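Long-range contact in mandelate racemase/muconate lactonizing enzyme family protein (Azoarcus sp., PDB 2QDE), which belongs to the enolase superfamily, pairing an enolase-like N-terminal domain with a TIM-type barrel domain that here holds a barium ion: residues 202-213 against 234-243. Sequence-based numbering, arbitrary orientation.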
loop_
_atom_site.group_PDB
_atom_site.type_symbol
_atom_site.label_atom_id
_atom_site.label_comp_id
_atom_site.label_asym_id
_atom_site.label_seq_id
_atom_site.Cartn_x
_atom_site.Cartn_y
_atom_site.Cartn_z
ATOM N N TYR A 202 -2.859 -24.106 -0.880
ATOM C CA TYR A 202 -1.949 -23.389 -1.762
ATOM C C TYR A 202 -0.879 -24.234 -2.467
ATOM O O TYR A 202 -0.705 -24.128 -3.681
ATOM C CB TYR A 202 -1.280 -22.247 -1.008
ATOM C CG TYR A 202 -0.348 -21.458 -1.881
ATOM C CD1 TYR A 202 -0.837 -20.535 -2.807
ATOM C CD2 TYR A 202 1.028 -21.670 -1.818
ATOM C CE1 TYR A 202 0.036 -19.836 -3.656
ATOM C CE2 TYR A 202 1.902 -20.989 -2.658
ATOM C CZ TYR A 202 1.404 -20.077 -3.569
ATOM O OH TYR A 202 2.289 -19.421 -4.386
ATOM N N ASP A 203 -0.160 -25.060 -1.710
ATOM C CA ASP A 203 0.896 -25.909 -2.270
ATOM C C ASP A 203 0.370 -26.865 -3.332
ATOM O O ASP A 203 1.013 -27.062 -4.368
ATOM C CB ASP A 203 1.598 -26.696 -1.154
ATOM C CG ASP A 203 0.637 -27.546 -0.347
ATOM O OD1 ASP A 203 -0.406 -27.007 0.082
ATOM O OD2 ASP A 203 0.931 -28.748 -0.131
ATOM N N GLN A 204 -0.791 -27.463 -3.078
ATOM C CA GLN A 204 -1.403 -28.374 -4.043
ATOM C C GLN A 204 -1.620 -27.642 -5.366
ATOM O O GLN A 204 -1.302 -28.159 -6.433
ATOM C CB GLN A 204 -2.770 -28.858 -3.550
ATOM C CG GLN A 204 -2.775 -30.086 -2.653
ATOM C CD GLN A 204 -4.200 -30.525 -2.319
ATOM O OE1 GLN A 204 -5.001 -29.730 -1.825
ATOM N NE2 GLN A 204 -4.522 -31.789 -2.597
ATOM N N ALA A 205 -2.178 -26.438 -5.282
ATOM C CA ALA A 205 -2.460 -25.636 -6.471
ATOM C C ALA A 205 -1.203 -25.365 -7.289
ATOM O O ALA A 205 -1.174 -25.599 -8.492
ATOM C CB ALA A 205 -3.127 -24.320 -6.072
ATOM N N LEU A 206 -0.163 -24.880 -6.625
ATOM C CA LEU A 206 1.086 -24.572 -7.299
ATOM C C LEU A 206 1.640 -25.789 -8.056
ATOM O O LEU A 206 1.923 -25.718 -9.255
ATOM C CB LEU A 206 2.100 -24.067 -6.264
ATOM C CG LEU A 206 3.319 -23.303 -6.776
ATOM C CD1 LEU A 206 2.890 -22.309 -7.845
ATOM C CD2 LEU A 206 3.991 -22.586 -5.611
ATOM N N THR A 207 1.766 -26.914 -7.359
ATOM C CA THR A 207 2.296 -28.132 -7.962
ATOM C C THR A 207 1.484 -28.677 -9.136
ATOM O O THR A 207 2.032 -28.991 -10.190
ATOM C CB THR A 207 2.416 -29.257 -6.921
ATOM O OG1 THR A 207 3.247 -28.818 -5.839
ATOM C CG2 THR A 207 3.037 -30.501 -7.553
ATOM N N THR A 208 0.177 -28.791 -8.946
ATOM C CA THR A 208 -0.676 -29.328 -9.988
ATOM C C THR A 208 -0.756 -28.421 -11.197
ATOM O O THR A 208 -0.631 -28.885 -12.326
ATOM C CB THR A 208 -2.087 -29.594 -9.455
ATOM O OG1 THR A 208 -1.998 -30.443 -8.307
ATOM C CG2 THR A 208 -2.941 -30.286 -10.514
ATOM N N ILE A 209 -0.955 -27.126 -10.969
ATOM C CA ILE A 209 -1.046 -26.195 -12.083
ATOM C C ILE A 209 0.238 -26.223 -12.899
ATOM O O ILE A 209 0.198 -26.231 -14.127
ATOM C CB ILE A 209 -1.335 -24.762 -11.594
ATOM C CG1 ILE A 209 -2.702 -24.734 -10.901
ATOM C CG2 ILE A 209 -1.325 -23.794 -12.768
ATOM C CD1 ILE A 209 -3.066 -23.411 -10.292
ATOM N N ARG A 210 1.379 -26.248 -12.221
ATOM C CA ARG A 210 2.652 -26.295 -12.931
ATOM C C ARG A 210 2.776 -27.612 -13.687
ATOM O O ARG A 210 3.309 -27.655 -14.798
ATOM C CB ARG A 210 3.819 -26.111 -11.953
ATOM C CG ARG A 210 3.931 -24.666 -11.452
ATOM C CD ARG A 210 5.132 -24.442 -10.551
ATOM N NE ARG A 210 5.363 -23.011 -10.355
ATOM C CZ ARG A 210 6.329 -22.504 -9.599
ATOM N NH1 ARG A 210 7.165 -23.307 -8.959
ATOM N NH2 ARG A 210 6.458 -21.190 -9.481
ATOM N N ALA A 211 2.251 -28.680 -13.096
ATOM C CA ALA A 211 2.297 -29.990 -13.727
ATOM C C ALA A 211 1.403 -30.023 -14.966
ATOM O O ALA A 211 1.585 -30.857 -15.848
ATOM C CB ALA A 211 1.857 -31.062 -12.736
ATOM N N LEU A 212 0.445 -29.106 -15.032
ATOM C CA LEU A 212 -0.483 -29.058 -16.155
ATOM C C LEU A 212 -0.152 -28.014 -17.219
ATOM O O LEU A 212 -0.784 -27.988 -18.274
ATOM C CB LEU A 212 -1.905 -28.805 -15.648
ATOM C CG LEU A 212 -2.520 -29.860 -14.716
ATOM C CD1 LEU A 212 -3.916 -29.418 -14.292
ATOM C CD2 LEU A 212 -2.578 -31.204 -15.436
ATOM N N GLU A 213 0.829 -27.157 -16.953
ATOM C CA GLU A 213 1.182 -26.112 -17.907
ATOM C C GLU A 213 1.511 -26.608 -19.313
ATOM O O GLU A 213 1.235 -25.915 -20.288
ATOM C CB GLU A 213 2.334 -25.250 -17.356
ATOM C CG GLU A 213 1.946 -24.501 -16.071
ATOM C CD GLU A 213 3.019 -23.553 -15.549
ATOM O OE1 GLU A 213 4.213 -23.927 -15.568
ATOM O OE2 GLU A 213 2.661 -22.436 -15.100
ATOM N N ARG A 234 -1.566 -14.659 -4.757
ATOM C CA ARG A 234 -0.230 -15.239 -4.620
ATOM C C ARG A 234 0.029 -16.342 -5.660
ATOM O O ARG A 234 1.168 -16.536 -6.102
ATOM C CB ARG A 234 -0.037 -15.810 -3.213
ATOM C CG ARG A 234 1.412 -16.157 -2.893
ATOM C CD ARG A 234 1.528 -17.054 -1.669
ATOM N NE ARG A 234 0.792 -16.522 -0.530
ATOM C CZ ARG A 234 -0.255 -17.122 0.027
ATOM N NH1 ARG A 234 -0.692 -18.275 -0.453
ATOM N NH2 ARG A 234 -0.867 -16.568 1.066
ATOM N N LEU A 235 -1.027 -17.055 -6.045
ATOM C CA LEU A 235 -0.916 -18.124 -7.030
ATOM C C LEU A 235 -0.664 -17.520 -8.399
ATOM O O LEU A 235 0.182 -18.001 -9.154
ATOM C CB LEU A 235 -2.205 -18.954 -7.068
ATOM C CG LEU A 235 -2.192 -20.221 -7.924
ATOM C CD1 LEU A 235 -1.114 -21.172 -7.418
ATOM C CD2 LEU A 235 -3.559 -20.904 -7.853
ATOM N N ARG A 236 -1.406 -16.465 -8.717
ATOM C CA ARG A 236 -1.258 -15.790 -9.999
ATOM C C ARG A 236 0.179 -15.294 -10.177
ATOM O O ARG A 236 0.630 -15.073 -11.300
ATOM C CB ARG A 236 -2.232 -14.610 -10.103
ATOM C CG ARG A 236 -3.697 -15.019 -10.104
ATOM C CD ARG A 236 -4.644 -13.867 -10.459
ATOM N NE ARG A 236 -4.306 -13.289 -11.754
ATOM C CZ ARG A 236 -3.557 -12.208 -11.914
ATOM N NH1 ARG A 236 -3.080 -11.572 -10.853
ATOM N NH2 ARG A 236 -3.244 -11.796 -13.134
ATOM N N GLY A 237 0.890 -15.131 -9.065
ATOM C CA GLY A 237 2.263 -14.665 -9.128
ATOM C C GLY A 237 3.276 -15.788 -9.294
ATOM O O GLY A 237 4.470 -15.531 -9.455
ATOM N N LYS A 238 2.811 -17.034 -9.248
ATOM C CA LYS A 238 3.705 -18.176 -9.386
ATOM C C LYS A 238 3.387 -19.051 -10.602
ATOM O O LYS A 238 4.173 -19.937 -10.943
ATOM C CB LYS A 238 3.667 -19.056 -8.129
ATOM C CG LYS A 238 3.979 -18.350 -6.806
ATOM C CD LYS A 238 5.276 -17.540 -6.846
ATOM C CE LYS A 238 6.505 -18.394 -7.066
ATOM N NZ LYS A 238 7.750 -17.560 -6.932
ATOM N N VAL A 239 2.241 -18.824 -11.244
ATOM C CA VAL A 239 1.868 -19.620 -12.411
ATOM C C VAL A 239 1.472 -18.755 -13.599
ATOM O O VAL A 239 1.003 -17.629 -13.438
ATOM C CB VAL A 239 0.689 -20.587 -12.109
ATOM C CG1 VAL A 239 1.053 -21.501 -10.956
ATOM C CG2 VAL A 239 -0.577 -19.800 -11.803
ATOM N N ALA A 240 1.637 -19.304 -14.797
ATOM C CA ALA A 240 1.308 -18.577 -16.013
ATOM C C ALA A 240 -0.164 -18.699 -16.374
ATOM O O ALA A 240 -0.783 -17.743 -16.842
ATOM C CB ALA A 240 2.164 -19.090 -17.165
ATOM N N THR A 241 -0.717 -19.888 -16.156
ATOM C CA THR A 241 -2.108 -20.180 -16.484
ATOM C C THR A 241 -3.090 -19.221 -15.823
ATOM O O THR A 241 -3.030 -18.987 -14.619
ATOM C CB THR A 241 -2.466 -21.621 -16.075
ATOM O OG1 THR A 241 -1.427 -22.506 -16.509
ATOM C CG2 THR A 241 -3.789 -22.041 -16.709
ATOM N N PRO A 242 -4.019 -18.659 -16.612
ATOM C CA PRO A 242 -5.012 -17.724 -16.075
ATOM C C PRO A 242 -5.801 -18.378 -14.947
ATOM O O PRO A 242 -6.117 -19.559 -15.019
ATOM C CB PRO A 242 -5.895 -17.422 -17.283
ATOM C CG PRO A 242 -4.962 -17.601 -18.444
ATOM C CD PRO A 242 -4.209 -18.850 -18.059
ATOM N N ILE A 243 -6.104 -17.603 -13.911
ATOM C CA ILE A 243 -6.855 -18.091 -12.767
ATOM C C ILE A 243 -8.198 -17.356 -12.711
ATOM O O ILE A 243 -8.229 -16.134 -12.557
ATOM C CB ILE A 243 -6.089 -17.827 -11.452
ATOM C CG1 ILE A 243 -4.683 -18.438 -11.524
ATOM C CG2 ILE A 243 -6.873 -18.371 -10.270
ATOM C CD1 ILE A 243 -4.661 -19.944 -11.710
HETATM O O HOH W 1 -1.945 -25.337 -15.890
#
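L235 sits as a knob in the hole formed by Y202, A205, L206 and I209, joining two neighbouring outer helices of the TIM-type barrel, 202-212 and 229-236; the loop that leads on to strand 243-245 packs on helix 202-212 as well. Leucine suits the place because its fork reaches two ways: CD1 lies against the backbone N of L206, while CD2 meets the end of I209 tip to tip, 3.5 Å from CD1 of that isoleucine. The small A205 lets both methyls come close to its CB. Beyond them, I209 turns its CG2 across V239, with CG1 of the valine 3.8 Å away.

Y202 offers a flat face to R234 and a hydroxyl that is hydrogen-bonded to D265 OD1 of a second subunit. The arginine chain bends at chi3, laying CD over the ring and its guanidinium steeply on edge above the same face, the planes 83° apart; this is a cation-pi contact, with CZ 4.6 Å from the ring centroid.

R210 suits its place by having three N-H-bearing nitrogens. Extended from CG to NE, it turns two to K238 O: NH2, at 3.0 Å, in the carbonyl plane and on a lone pair, makes the stronger bond, and NE a weak one. NH1 binds A240 O of the second subunit. E213 OE2 accepts a weak hydrogen bond from A240 N, 3.3 Å and nearly straight at 175°, and a water bridges I209 O and T241 OG1, 2.9 Å from each.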